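Long-range contacts in CRISPR-associated protein, Cse1 family (Acidimicrobium ferrooxidans, PDB 4H3T), which probably acts as the large subunit of the type I-E CRISPR surveillance complex Cascade, recognising foreign DNA as in related Cse1 proteins: residues V406-H411 against A526-E531; V494-A499 against R520-L525; Q325-L330 against E458-L463; T400-A405 against A465-F470. The protein carries 1 engineered substitution. All blocks are in the same frame, centred on the assembly; numbering follows the deposited sequence.

How the contacts relate
Contacts 1, 2 and 4 join antiparallel neighbours among the long C-terminal helices. Contact 4 pairs helix 397-415 with helix 445-473, contact 1 pairs helix 397-415 with helix 511-532, and contact 2 pairs helix 481-504 with helix 511-532. Contact 3 brings a loop onto helix 445-473. The centres of contacts 3 and 4 lie about 10 Å apart, and Trp327 stacks there on Tyr467. Contacts 1 and 2 share helix 511-532, with centres about 11 Å apart. A salt bridge from Asp497 OD2 to Arg462 NH2 (2.8 Å) ties contact 2 to contact 3. Contacts 2 and 4 do not touch; their nearest atoms are about 6 Å apart. All four contacts lie on the same side of the chain's centre.

Contact 1: V406-H411 against A526-E531; sequences VTFAAH and ARARNE
Helices 397-415 and 511-532 run antiparallel in the C-terminal helical bundle of Cse1; the axes of segments 406-411 and 526-531 approach to 9.7 Å at 173°. The tight part is around Phe408. Its CG is anti to the backbone N, which sends the ring tip across to the facing helix. Phe408 CE1 reaches Arg529 N at 3.4 Å and the methyl Ala528 CB at 3.8 Å. Phe408 CZ rests on Arg529 CG (3.7 Å), while the guanidinium turns off to a salt bridge with Glu492. Beside the ring, His411 CB meets Ala528 CB at 3.5 Å. An alanine in place of Phe408 would probably loosen the join, since the ring contacts with Ala528, Arg529, Val491 and Leu525 would go.

The other side is looser and holds the exposed Glu531. A water at the edge of the imidazole, in its plane, is hydrogen-bonded to His411 ND1 (3.1 Å) and donates to Ala528 O (2.9 Å). Glu531 OE1 approaches His411 CE1 at the ring edge, 3.7 Å away, without a direct bond. The nearby carboxylate may favour a protonated His411. This side is bridged by water and perhaps helped by charge, the other held by apolar contact.

Contact 2: V494-A499 against R520-L525; sequences VARDLA and RFRRML
Segments 494-499 and 520-525 are antiparallel turns of a helical hairpin in the C-terminal bundle, their axes 11.7 Å apart at closest approach and at 172°, with Ala499 facing Phe521 and Ala495 facing Leu525. Phe521 spans the distance between the helices. Its CG is anti to the backbone N (chi1 154°), so the ring points across and its tip enters between two alanines one turn apart. Ala499 CB lies over one ring face in a CH-pi contact, 4.1 Å from the Phe521 centroid and 29° off the ring normal. Ala499 CB comes closest to Phe521 CE2, at 3.6 Å. Ala495 meets the same ring differently: its CB is in the ring plane at the edge, 4.0 Å from Phe521 CE1. Phe521 CZ also comes to 3.8 Å from Ala495 O, a carbonyl already bonded to Ala499 N within its own helix. The small alanine methyls let the large ring come close to the backbone.

At the exposed margin, Arg496 NH2 lies 4.4 Å from Arg522 CD. The two cationic groups do not pair; Arg522 NH1 instead forms a salt bridge with Asp519.

Ala415, Leu416 and Val419 also touch Phe521, so the ring lies where helices 481-504 and 511-532 meet the end of helix 397-415. On another side of helix 481-504, Val494 and Leu498 pack on helix 445-473.

Contact 3: Q325-L330 against E458-L463; sequences QVWRGL and EIYGRL. Engineered in segment 458-463: Ile459 (natural residue Leu).
A short 3-10 turn, residues 326-328, packs here against helix 445-473 of the C-terminal helical bundle through a stacked arginine-tyrosine cation-pi pair. The guanidinium of Arg328 lies flat over one face of the Tyr460 ring, with centres 3.7 Å apart and planes at 7°. Arg328 CZ is closest, 3.3 Å from Tyr460 CD2. Arg328 CD already lies over the same face, a CH-pi contact, and the bend at chi3 (64°) brings NE and the guanidinium down flat over the ring.

Three further partners fix the guanidinium. Arg328 NH1 donates to Gln325 OE1 at 2.8 Å in a nearly straight bond (166°) that lies in both the guanidinium and the amide plane. It also forms a salt bridge with Glu457. Arg328 NE donates to a water at 2.9 Å, which is only weakly linked to Tyr460 OH. A leucine in place of Arg328 would probably leave the Tyr460 face less well covered and Glu457 without this salt-bridge partner, as the flat cation and its N-H groups would be lost.

Trp327 comes to the edge of the same tyrosine ring, with CH2 3.8 Å from Tyr460 CD1. The indole N-H of Trp327 is bonded to Asp464, and the ring stacks on Tyr467. Tyr460 O lies in the indole plane, 3.8 Å from Trp327 CZ2.

Contact 4: T400-A405 against A465-F470; sequences TVAIDA and APYRHF
Two aromatic side chains of helix 445-473, Tyr467 and Phe470, reach side by side across to helix 397-415, its antiparallel partner in the C-terminal helical bundle of Cse1. Both have CG anti to the backbone N, so they extend across the gap and present their tips to small residues. The segments are antiparallel at 170°, with axes 11.3 Å apart.

Ala405 CB stands between the two ring tips. It is near the plane of the Tyr467 ring, at the edge, 3.9 Å from CE1, and it comes within 3.5 Å of Phe470 CE2. Phe470 turns its edge to the opposing backbone: its CZ is 3.8 Å from Val401 O. Val401 CG2 adds a looser contact to Phe470 CZ at 4.2 Å.

Tyr467 ends in a hydroxyl that donates to Ala402 O at 2.9 Å. The bond meets the carbonyl at a C=O...donor angle of 112°, with the donor 44° above the carbonyl plane and off the lone-pair directions. The acceptor is a backbone carbonyl in mid-helix, approached from above its plane.

Trp487 of helix 481-504 meets the Tyr467 ring edge-to-face. Trp487 also bonds through NE1 to Ala405 O.

All five touching residues are buried. The join is mostly aromatic rings on small apolar side chains, and the buried tyrosine hydroxyl is satisfied by its bond to Ala402 O, which ties the ring tip to the opposing backbone.

Contact 1: V406-H411 against A526-E531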
loop_
_atom_site.group_PDB
_atom_site.type_symbol
_atom_site.label_atom_id
_atom_site.label_comp_id
_atom_site.label_asym_id
_atom_site.label_seq_id
_atom_site.Cartn_x
_atom_site.Cartn_y
_atom_site.Cartn_z
ATOM N N VAL A 406 10.508 18.199 -3.634
ATOM C CA VAL A 406 9.104 18.139 -3.222
ATOM C C VAL A 406 8.753 19.461 -2.480
ATOM O O VAL A 406 7.736 20.063 -2.744
ATOM C CB VAL A 406 8.794 16.889 -2.335
ATOM C CG1 VAL A 406 7.357 16.939 -1.826
ATOM C CG2 VAL A 406 9.008 15.620 -3.125
ATOM N N THR A 407 9.625 19.893 -1.569
ATOM C CA THR A 407 9.438 21.156 -0.813
ATOM C C THR A 407 9.346 22.371 -1.757
ATOM O O THR A 407 8.516 23.256 -1.536
ATOM C CB THR A 407 10.578 21.383 0.171
ATOM O OG1 THR A 407 10.646 20.244 1.035
ATOM C CG2 THR A 407 10.388 22.673 0.994
ATOM N N PHE A 408 10.186 22.416 -2.786
ATOM C CA PHE A 408 10.138 23.486 -3.762
ATOM C C PHE A 408 8.809 23.466 -4.525
ATOM O O PHE A 408 8.191 24.526 -4.708
ATOM C CB PHE A 408 11.344 23.448 -4.728
ATOM C CG PHE A 408 11.368 24.655 -5.630
ATOM C CD1 PHE A 408 11.372 25.929 -5.102
ATOM C CD2 PHE A 408 11.266 24.520 -7.005
ATOM C CE1 PHE A 408 11.293 27.041 -5.931
ATOM C CE2 PHE A 408 11.341 25.632 -7.835
ATOM C CZ PHE A 408 11.299 26.887 -7.292
ATOM N N ALA A 409 8.352 22.299 -4.954
ATOM C CA ALA A 409 7.032 22.191 -5.603
ATOM C C ALA A 409 5.911 22.761 -4.672
ATOM O O ALA A 409 5.000 23.439 -5.144
ATOM C CB ALA A 409 6.727 20.755 -5.971
ATOM N N ALA A 410 5.935 22.377 -3.391
ATOM C CA ALA A 410 4.965 22.842 -2.389
ATOM C C ALA A 410 5.045 24.395 -2.209
ATOM O O ALA A 410 4.002 25.042 -2.170
ATOM C CB ALA A 410 5.161 22.127 -1.063
ATOM N N HIS A 411 6.234 24.982 -2.259
ATOM C CA HIS A 411 6.363 26.421 -2.163
ATOM C C HIS A 411 5.858 27.076 -3.431
ATOM O O HIS A 411 5.245 28.115 -3.323
ATOM C CB HIS A 411 7.814 26.890 -1.895
ATOM C CG HIS A 411 8.296 26.600 -0.507
ATOM N ND1 HIS A 411 9.601 26.283 -0.260
ATOM C CD2 HIS A 411 7.633 26.611 0.662
ATOM C CE1 HIS A 411 9.683 26.052 1.036
ATOM N NE2 HIS A 411 8.532 26.239 1.629
ATOM N N ALA A 526 10.724 33.369 -5.903
ATOM C CA ALA A 526 12.136 33.749 -5.899
ATOM C C ALA A 526 12.788 33.362 -4.563
ATOM O O ALA A 526 13.857 32.756 -4.558
ATOM C CB ALA A 526 12.304 35.256 -6.142
ATOM N N ARG A 527 12.105 33.641 -3.436
ATOM C CA ARG A 527 12.604 33.264 -2.120
ATOM C C ARG A 527 12.748 31.741 -2.003
ATOM O O ARG A 527 13.766 31.251 -1.504
ATOM C CB ARG A 527 11.690 33.775 -1.009
ATOM C CG ARG A 527 12.333 33.779 0.364
ATOM C CD ARG A 527 11.361 34.266 1.419
ATOM N NE ARG A 527 11.008 35.678 1.248
ATOM C CZ ARG A 527 11.747 36.722 1.641
ATOM N NH1 ARG A 527 12.932 36.531 2.223
ATOM N NH2 ARG A 527 11.316 37.962 1.440
ATOM N N ALA A 528 11.738 30.988 -2.430
ATOM C CA ALA A 528 11.824 29.531 -2.343
ATOM C C ALA A 528 12.948 28.980 -3.266
ATOM O O ALA A 528 13.641 28.035 -2.914
ATOM C CB ALA A 528 10.502 28.925 -2.735
ATOM N N ARG A 529 13.045 29.533 -4.460
ATOM C CA ARG A 529 14.058 29.197 -5.469
ATOM C C ARG A 529 15.500 29.399 -4.913
ATOM O O ARG A 529 16.363 28.555 -5.106
ATOM C CB ARG A 529 13.888 30.117 -6.687
ATOM C CG ARG A 529 13.871 29.453 -8.015
ATOM C CD ARG A 529 15.221 29.369 -8.582
ATOM N NE ARG A 529 15.136 29.196 -10.024
ATOM C CZ ARG A 529 16.139 28.830 -10.792
ATOM N NH1 ARG A 529 17.345 28.608 -10.265
ATOM N NH2 ARG A 529 15.960 28.702 -12.102
ATOM N N ASN A 530 15.716 30.492 -4.177
ATOM C CA ASN A 530 17.026 30.770 -3.588
ATOM C C ASN A 530 17.348 29.720 -2.495
ATOM O O ASN A 530 18.456 29.229 -2.468
ATOM C CB ASN A 530 17.081 32.208 -3.050
ATOM C CG ASN A 530 18.419 32.554 -2.488
ATOM O OD1 ASN A 530 19.430 32.521 -3.202
ATOM N ND2 ASN A 530 18.481 32.741 -1.177
ATOM N N GLU A 531 16.363 29.293 -1.705
ATOM C CA GLU A 531 16.553 28.261 -0.689
ATOM C C GLU A 531 16.802 26.882 -1.332
ATOM O O GLU A 531 17.553 26.073 -0.783
ATOM C CB GLU A 531 15.297 28.207 0.220
ATOM C CG GLU A 531 15.204 27.091 1.255
ATOM C CD GLU A 531 13.802 26.963 1.840
ATOM O OE1 GLU A 531 13.285 25.821 1.931
ATOM O OE2 GLU A 531 13.203 28.017 2.159
HETATM O O HOH W 1 12.276 25.773 -1.661
#

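Contact 2: V494-A499 against R520-L525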
loop_
_atom_site.group_PDB
_atom_site.type_symbol
_atom_site.label_atom_id
_atom_site.label_comp_id
_atom_site.label_asym_id
_atom_site.label_seq_id
_atom_site.Cartn_x
_atom_site.Cartn_y
_atom_site.Cartn_z
ATOM N N VAL A 494 6.444 25.884 -15.144
ATOM C CA VAL A 494 5.076 25.398 -14.992
ATOM C C VAL A 494 4.283 26.419 -14.174
ATOM O O VAL A 494 3.191 26.799 -14.576
ATOM C CB VAL A 494 5.027 23.978 -14.380
ATOM C CG1 VAL A 494 3.584 23.567 -14.061
ATOM C CG2 VAL A 494 5.689 22.980 -15.318
ATOM N N ALA A 495 4.869 26.942 -13.091
ATOM C CA ALA A 495 4.149 27.885 -12.215
ATOM C C ALA A 495 3.827 29.192 -12.930
ATOM O O ALA A 495 2.704 29.680 -12.805
ATOM C CB ALA A 495 4.951 28.154 -10.931
ATOM N N ARG A 496 4.742 29.699 -13.775
ATOM C CA ARG A 496 4.469 30.939 -14.538
ATOM C C ARG A 496 3.432 30.724 -15.640
ATOM O O ARG A 496 2.671 31.627 -15.927
ATOM C CB ARG A 496 5.774 31.485 -15.129
ATOM C CG ARG A 496 6.646 32.083 -14.017
ATOM C CD ARG A 496 8.073 32.440 -14.502
ATOM N NE ARG A 496 8.486 33.755 -13.990
ATOM C CZ ARG A 496 8.396 34.925 -14.642
ATOM N NH1 ARG A 496 7.898 34.979 -15.878
ATOM N NH2 ARG A 496 8.813 36.050 -14.064
ATOM N N ASP A 497 3.390 29.556 -16.260
ATOM C CA ASP A 497 2.347 29.259 -17.246
ATOM C C ASP A 497 0.951 29.280 -16.594
ATOM O O ASP A 497 -0.007 29.848 -17.144
ATOM C CB ASP A 497 2.595 27.883 -17.872
ATOM C CG ASP A 497 1.656 27.563 -19.000
ATOM O OD1 ASP A 497 1.668 28.300 -20.003
ATOM O OD2 ASP A 497 0.884 26.593 -18.870
ATOM N N LEU A 498 0.826 28.630 -15.417
ATOM C CA LEU A 498 -0.447 28.657 -14.714
ATOM C C LEU A 498 -0.789 30.053 -14.259
ATOM O O LEU A 498 -1.938 30.466 -14.380
ATOM C CB LEU A 498 -0.414 27.696 -13.479
ATOM C CG LEU A 498 -0.572 26.233 -13.815
ATOM C CD1 LEU A 498 -0.285 25.378 -12.576
ATOM C CD2 LEU A 498 -1.993 25.940 -14.329
ATOM N N ALA A 499 0.200 30.799 -13.758
ATOM C CA ALA A 499 -0.060 32.173 -13.299
ATOM C C ALA A 499 -0.526 33.070 -14.466
ATOM O O ALA A 499 -1.517 33.778 -14.344
ATOM C CB ALA A 499 1.206 32.768 -12.662
ATOM N N ARG A 520 3.355 39.270 -5.543
ATOM C CA ARG A 520 3.470 38.408 -4.366
ATOM C C ARG A 520 3.908 36.990 -4.770
ATOM O O ARG A 520 4.746 36.415 -4.120
ATOM C CB ARG A 520 2.149 38.362 -3.612
ATOM C CG ARG A 520 1.777 39.684 -2.933
ATOM C CD ARG A 520 0.307 39.732 -2.554
ATOM N NE ARG A 520 0.033 40.900 -1.726
ATOM C CZ ARG A 520 -1.134 41.240 -1.187
ATOM N NH1 ARG A 520 -2.229 40.539 -1.450
ATOM N NH2 ARG A 520 -1.214 42.278 -0.367
ATOM N N PHE A 521 3.318 36.437 -5.808
ATOM C CA PHE A 521 3.667 35.102 -6.359
ATOM C C PHE A 521 5.158 35.078 -6.755
ATOM O O PHE A 521 5.927 34.195 -6.341
ATOM C CB PHE A 521 2.745 34.768 -7.583
ATOM C CG PHE A 521 3.284 33.804 -8.614
ATOM C CD1 PHE A 521 3.462 32.469 -8.306
ATOM C CD2 PHE A 521 3.729 34.257 -9.848
ATOM C CE1 PHE A 521 4.011 31.594 -9.222
ATOM C CE2 PHE A 521 4.248 33.366 -10.787
ATOM C CZ PHE A 521 4.421 32.049 -10.450
ATOM N N ARG A 522 5.561 36.056 -7.534
ATOM C CA ARG A 522 6.933 36.106 -8.038
ATOM C C ARG A 522 7.978 36.297 -6.884
ATOM O O ARG A 522 9.045 35.656 -6.925
ATOM C CB ARG A 522 7.058 37.206 -9.131
ATOM C CG ARG A 522 8.387 37.287 -9.842
ATOM C CD ARG A 522 8.614 38.637 -10.523
ATOM N NE ARG A 522 9.238 39.589 -9.593
ATOM C CZ ARG A 522 8.673 40.674 -9.056
ATOM N NH1 ARG A 522 7.425 41.023 -9.381
ATOM N NH2 ARG A 522 9.359 41.435 -8.211
ATOM N N ARG A 523 7.663 37.107 -5.854
ATOM C CA ARG A 523 8.581 37.298 -4.729
ATOM C C ARG A 523 8.697 36.005 -3.892
ATOM O O ARG A 523 9.783 35.662 -3.440
ATOM C CB ARG A 523 8.158 38.488 -3.798
ATOM C CG ARG A 523 8.408 39.880 -4.406
ATOM C CD ARG A 523 7.984 41.127 -3.521
ATOM N NE ARG A 523 7.153 40.725 -2.361
ATOM C CZ ARG A 523 5.845 40.957 -2.161
ATOM N NH1 ARG A 523 5.142 41.681 -3.028
ATOM N NH2 ARG A 523 5.240 40.486 -1.078
HETATM N N MSE A 524 7.580 35.343 -3.646
HETATM C CA MSE A 524 7.603 34.109 -2.871
HETATM C C MSE A 524 8.372 33.022 -3.620
HETATM O O MSE A 524 9.204 32.330 -3.036
HETATM C CB MSE A 524 6.210 33.620 -2.547
HETATM C CG MSE A 524 6.272 32.320 -1.749
HETATM SE SE MSE A 524 4.709 31.669 -0.806
HETATM C CE MSE A 524 5.711 29.966 -0.358
ATOM N N LEU A 525 8.088 32.885 -4.899
ATOM C CA LEU A 525 8.740 31.889 -5.745
ATOM C C LEU A 525 10.272 32.107 -5.770
ATOM O O LEU A 525 11.010 31.146 -5.607
ATOM C CB LEU A 525 8.190 31.955 -7.168
ATOM C CG LEU A 525 8.688 30.860 -8.143
ATOM C CD1 LEU A 525 8.296 29.446 -7.626
ATOM C CD2 LEU A 525 8.175 31.148 -9.589
#

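Contact 3: Q325-L330 against E458-L463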
loop_
_atom_site.group_PDB
_atom_site.type_symbol
_atom_site.label_atom_id
_atom_site.label_comp_id
_atom_site.label_asym_id
_atom_site.label_seq_id
_atom_site.Cartn_x
_atom_site.Cartn_y
_atom_site.Cartn_z
ATOM N N GLN A 325 -0.651 12.655 -4.826
ATOM C CA GLN A 325 0.305 11.834 -5.627
ATOM C C GLN A 325 1.342 11.305 -4.613
ATOM O O GLN A 325 1.710 12.047 -3.704
ATOM C CB GLN A 325 0.963 12.652 -6.704
ATOM C CG GLN A 325 -0.021 13.177 -7.777
ATOM C CD GLN A 325 -0.675 14.526 -7.490
ATOM O OE1 GLN A 325 -0.591 15.080 -6.389
ATOM N NE2 GLN A 325 -1.516 14.959 -8.403
ATOM N N VAL A 326 1.785 10.090 -4.725
ATOM C CA VAL A 326 2.569 9.447 -3.677
ATOM C C VAL A 326 3.893 10.169 -3.401
ATOM O O VAL A 326 4.292 10.270 -2.254
ATOM C CB VAL A 326 2.824 7.918 -3.905
ATOM C CG1 VAL A 326 3.623 7.653 -5.140
ATOM C CG2 VAL A 326 3.525 7.295 -2.708
ATOM N N TRP A 327 4.534 10.747 -4.403
ATOM C CA TRP A 327 5.794 11.492 -4.134
ATOM C C TRP A 327 5.635 12.729 -3.240
ATOM O O TRP A 327 6.602 13.159 -2.605
ATOM C CB TRP A 327 6.481 11.882 -5.449
ATOM C CG TRP A 327 5.624 12.618 -6.437
ATOM C CD1 TRP A 327 4.831 12.076 -7.403
ATOM C CD2 TRP A 327 5.376 14.031 -6.459
ATOM N NE1 TRP A 327 4.140 13.061 -8.056
ATOM C CE2 TRP A 327 4.457 14.275 -7.504
ATOM C CE3 TRP A 327 5.986 15.134 -5.820
ATOM C CZ2 TRP A 327 4.049 15.582 -7.856
ATOM C CZ3 TRP A 327 5.594 16.417 -6.176
ATOM C CH2 TRP A 327 4.683 16.628 -7.227
ATOM N N ARG A 328 4.400 13.277 -3.107
ATOM C CA ARG A 328 4.177 14.375 -2.190
ATOM C C ARG A 328 4.413 13.914 -0.716
ATOM O O ARG A 328 4.690 14.744 0.124
ATOM C CB ARG A 328 2.789 14.985 -2.405
ATOM C CG ARG A 328 2.719 15.799 -3.665
ATOM C CD ARG A 328 1.303 16.095 -4.095
ATOM N NE ARG A 328 0.553 16.911 -3.163
ATOM C CZ ARG A 328 -0.701 17.287 -3.343
ATOM N NH1 ARG A 328 -1.389 16.862 -4.403
ATOM N NH2 ARG A 328 -1.298 18.049 -2.447
ATOM N N GLY A 329 4.287 12.622 -0.434
ATOM C CA GLY A 329 4.537 12.059 0.880
ATOM C C GLY A 329 5.858 11.286 0.892
ATOM O O GLY A 329 5.996 10.332 1.646
ATOM N N LEU A 330 6.848 11.651 0.026
ATOM C CA LEU A 330 8.121 10.910 -0.012
ATOM C C LEU A 330 8.815 10.865 1.380
ATOM O O LEU A 330 9.364 9.839 1.771
ATOM C CB LEU A 330 9.059 11.570 -1.029
ATOM C CG LEU A 330 10.458 10.898 -1.183
ATOM C CD1 LEU A 330 10.345 9.478 -1.542
ATOM C CD2 LEU A 330 11.267 11.623 -2.235
ATOM N N GLU A 458 -3.818 21.724 -9.167
ATOM C CA GLU A 458 -3.523 21.740 -10.602
ATOM C C GLU A 458 -1.981 21.714 -10.878
ATOM O O GLU A 458 -1.536 20.965 -11.731
ATOM C CB GLU A 458 -4.156 22.974 -11.277
ATOM C CG GLU A 458 -4.035 22.871 -12.783
ATOM C CD GLU A 458 -5.011 23.766 -13.528
ATOM O OE1 GLU A 458 -5.697 24.615 -12.898
ATOM O OE2 GLU A 458 -5.015 23.671 -14.772
ATOM N N ILE A 459 -1.175 22.513 -10.192
ATOM C CA ILE A 459 0.267 22.437 -10.412
ATOM C C ILE A 459 0.819 21.046 -9.979
ATOM O O ILE A 459 1.651 20.496 -10.671
ATOM C CB ILE A 459 1.059 23.603 -9.774
ATOM C CG1 ILE A 459 2.457 23.671 -10.448
ATOM C CG2 ILE A 459 1.170 23.528 -8.243
ATOM C CD1 ILE A 459 3.398 24.691 -10.025
ATOM N N TYR A 460 0.322 20.440 -8.900
ATOM C CA TYR A 460 0.806 19.096 -8.547
ATOM C C TYR A 460 0.505 18.088 -9.674
ATOM O O TYR A 460 1.356 17.250 -9.979
ATOM C CB TYR A 460 0.195 18.627 -7.205
ATOM C CG TYR A 460 0.844 19.308 -6.033
ATOM C CD1 TYR A 460 2.205 19.167 -5.795
ATOM C CD2 TYR A 460 0.085 19.983 -5.075
ATOM C CE1 TYR A 460 2.790 19.639 -4.629
ATOM C CE2 TYR A 460 0.696 20.564 -3.952
ATOM C CZ TYR A 460 2.065 20.404 -3.762
ATOM O OH TYR A 460 2.772 20.755 -2.666
ATOM N N GLY A 461 -0.671 18.204 -10.319
ATOM C CA GLY A 461 -1.026 17.293 -11.400
ATOM C C GLY A 461 -0.051 17.464 -12.561
ATOM O O GLY A 461 0.414 16.495 -13.124
ATOM N N ARG A 462 0.299 18.728 -12.881
ATOM C CA ARG A 462 1.271 19.060 -13.927
ATOM C C ARG A 462 2.693 18.634 -13.578
ATOM O O ARG A 462 3.460 18.344 -14.478
ATOM C CB ARG A 462 1.258 20.566 -14.192
ATOM C CG ARG A 462 0.000 20.988 -14.954
ATOM C CD ARG A 462 0.191 20.887 -16.460
ATOM N NE ARG A 462 1.027 22.003 -16.936
ATOM C CZ ARG A 462 0.602 23.247 -17.142
ATOM N NH1 ARG A 462 -0.678 23.564 -16.967
ATOM N NH2 ARG A 462 1.455 24.191 -17.507
ATOM N N LEU A 463 3.053 18.570 -12.295
ATOM C CA LEU A 463 4.429 18.195 -11.886
ATOM C C LEU A 463 4.565 16.706 -11.655
ATOM O O LEU A 463 5.685 16.239 -11.405
ATOM C CB LEU A 463 4.836 18.982 -10.608
ATOM C CG LEU A 463 4.995 20.475 -10.779
ATOM C CD1 LEU A 463 5.365 21.122 -9.466
ATOM C CD2 LEU A 463 6.045 20.832 -11.878
HETATM O O HOH W 2 1.772 18.139 -0.782
#

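Contact 4: T400-A405 against A465-F470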
loop_
_atom_site.group_PDB
_atom_site.type_symbol
_atom_site.label_atom_id
_atom_site.label_comp_id
_atom_site.label_asym_id
_atom_site.label_seq_id
_atom_site.Cartn_x
_atom_site.Cartn_y
_atom_site.Cartn_z
ATOM N N THR A 400 18.179 13.906 -0.034
ATOM C CA THR A 400 18.026 15.327 0.289
ATOM C C THR A 400 17.531 16.131 -0.936
ATOM O O THR A 400 16.597 16.945 -0.795
ATOM C CB THR A 400 19.337 15.897 0.849
ATOM O OG1 THR A 400 19.638 15.155 2.034
ATOM C CG2 THR A 400 19.249 17.413 1.202
ATOM N N VAL A 401 18.123 15.915 -2.119
ATOM C CA VAL A 401 17.647 16.636 -3.317
ATOM C C VAL A 401 16.212 16.173 -3.652
ATOM O O VAL A 401 15.363 17.000 -4.052
ATOM C CB VAL A 401 18.611 16.539 -4.544
ATOM C CG1 VAL A 401 18.662 15.145 -5.151
ATOM C CG2 VAL A 401 18.239 17.559 -5.606
ATOM N N ALA A 402 15.924 14.858 -3.519
ATOM C CA ALA A 402 14.545 14.376 -3.793
ATOM C C ALA A 402 13.506 15.043 -2.863
ATOM O O ALA A 402 12.470 15.491 -3.332
ATOM C CB ALA A 402 14.457 12.896 -3.650
ATOM N N ILE A 403 13.772 15.067 -1.554
ATOM C CA ILE A 403 12.876 15.707 -0.570
ATOM C C ILE A 403 12.804 17.227 -0.815
ATOM O O ILE A 403 11.717 17.803 -0.806
ATOM C CB ILE A 403 13.351 15.384 0.876
ATOM C CG1 ILE A 403 13.178 13.857 1.175
ATOM C CG2 ILE A 403 12.604 16.220 1.905
ATOM C CD1 ILE A 403 11.728 13.353 1.277
ATOM N N ASP A 404 13.944 17.867 -1.043
ATOM C CA ASP A 404 13.981 19.308 -1.282
ATOM C C ASP A 404 13.200 19.706 -2.528
ATOM O O ASP A 404 12.684 20.820 -2.598
ATOM C CB ASP A 404 15.395 19.833 -1.393
ATOM C CG ASP A 404 16.169 19.829 -0.106
ATOM O OD1 ASP A 404 15.565 19.558 0.942
ATOM O OD2 ASP A 404 17.396 20.058 -0.158
ATOM N N ALA A 405 13.193 18.848 -3.521
ATOM C CA ALA A 405 12.461 19.082 -4.781
ATOM C C ALA A 405 10.959 19.068 -4.535
ATOM O O ALA A 405 10.222 19.847 -5.152
ATOM C CB ALA A 405 12.837 18.035 -5.823
ATOM N N ALA A 465 4.342 13.823 -13.757
ATOM C CA ALA A 465 5.222 13.082 -14.684
ATOM C C ALA A 465 6.654 13.674 -14.672
ATOM O O ALA A 465 7.605 12.905 -14.450
ATOM C CB ALA A 465 4.617 13.059 -16.095
ATOM N N PRO A 466 6.814 15.023 -14.585
ATOM C CA PRO A 466 8.173 15.587 -14.432
ATOM C C PRO A 466 8.872 15.186 -13.135
ATOM O O PRO A 466 10.056 14.887 -13.175
ATOM C CB PRO A 466 7.891 17.087 -14.447
ATOM C CG PRO A 466 6.706 17.239 -15.248
ATOM C CD PRO A 466 5.850 16.103 -14.899
ATOM N N TYR A 467 8.166 15.138 -11.965
ATOM C CA TYR A 467 8.816 14.725 -10.715
ATOM C C TYR A 467 9.298 13.257 -10.803
ATOM O O TYR A 467 10.396 12.923 -10.404
ATOM C CB TYR A 467 7.876 14.878 -9.494
ATOM C CG TYR A 467 8.633 14.578 -8.232
ATOM C CD1 TYR A 467 9.476 15.540 -7.664
ATOM C CD2 TYR A 467 8.723 13.269 -7.745
ATOM C CE1 TYR A 467 10.304 15.228 -6.602
ATOM C CE2 TYR A 467 9.559 12.951 -6.692
ATOM C CZ TYR A 467 10.295 13.945 -6.077
ATOM O OH TYR A 467 11.169 13.601 -5.079
ATOM N N ARG A 468 8.473 12.395 -11.328
ATOM C CA ARG A 468 8.818 10.970 -11.434
ATOM C C ARG A 468 10.082 10.742 -12.308
ATOM O O ARG A 468 10.934 9.888 -11.974
ATOM C CB ARG A 468 7.625 10.196 -11.978
ATOM C CG ARG A 468 6.427 10.124 -10.972
ATOM C CD ARG A 468 5.208 9.554 -11.670
ATOM N NE ARG A 468 4.083 9.496 -10.743
ATOM C CZ ARG A 468 3.843 8.538 -9.860
ATOM N NH1 ARG A 468 4.624 7.471 -9.799
ATOM N NH2 ARG A 468 2.818 8.640 -9.026
ATOM N N HIS A 469 10.182 11.477 -13.420
ATOM C CA HIS A 469 11.344 11.490 -14.333
ATOM C C HIS A 469 12.567 12.029 -13.604
ATOM O O HIS A 469 13.649 11.496 -13.750
ATOM C CB HIS A 469 11.073 12.347 -15.592
ATOM C CG HIS A 469 12.159 12.280 -16.630
ATOM N ND1 HIS A 469 12.861 13.432 -17.045
ATOM C CD2 HIS A 469 12.586 11.224 -17.378
ATOM C CE1 HIS A 469 13.723 13.024 -17.972
ATOM N NE2 HIS A 469 13.599 11.709 -18.218
ATOM N N PHE A 470 12.407 13.110 -12.854
ATOM C CA PHE A 470 13.495 13.690 -12.073
ATOM C C PHE A 470 14.005 12.678 -11.022
ATOM O O PHE A 470 15.205 12.443 -10.917
ATOM C CB PHE A 470 12.993 15.015 -11.386
ATOM C CG PHE A 470 13.667 15.398 -10.092
ATOM C CD1 PHE A 470 14.841 16.138 -10.091
ATOM C CD2 PHE A 470 13.149 14.974 -8.868
ATOM C CE1 PHE A 470 15.514 16.401 -8.888
ATOM C CE2 PHE A 470 13.814 15.222 -7.688
ATOM C CZ PHE A 470 14.984 15.952 -7.689
#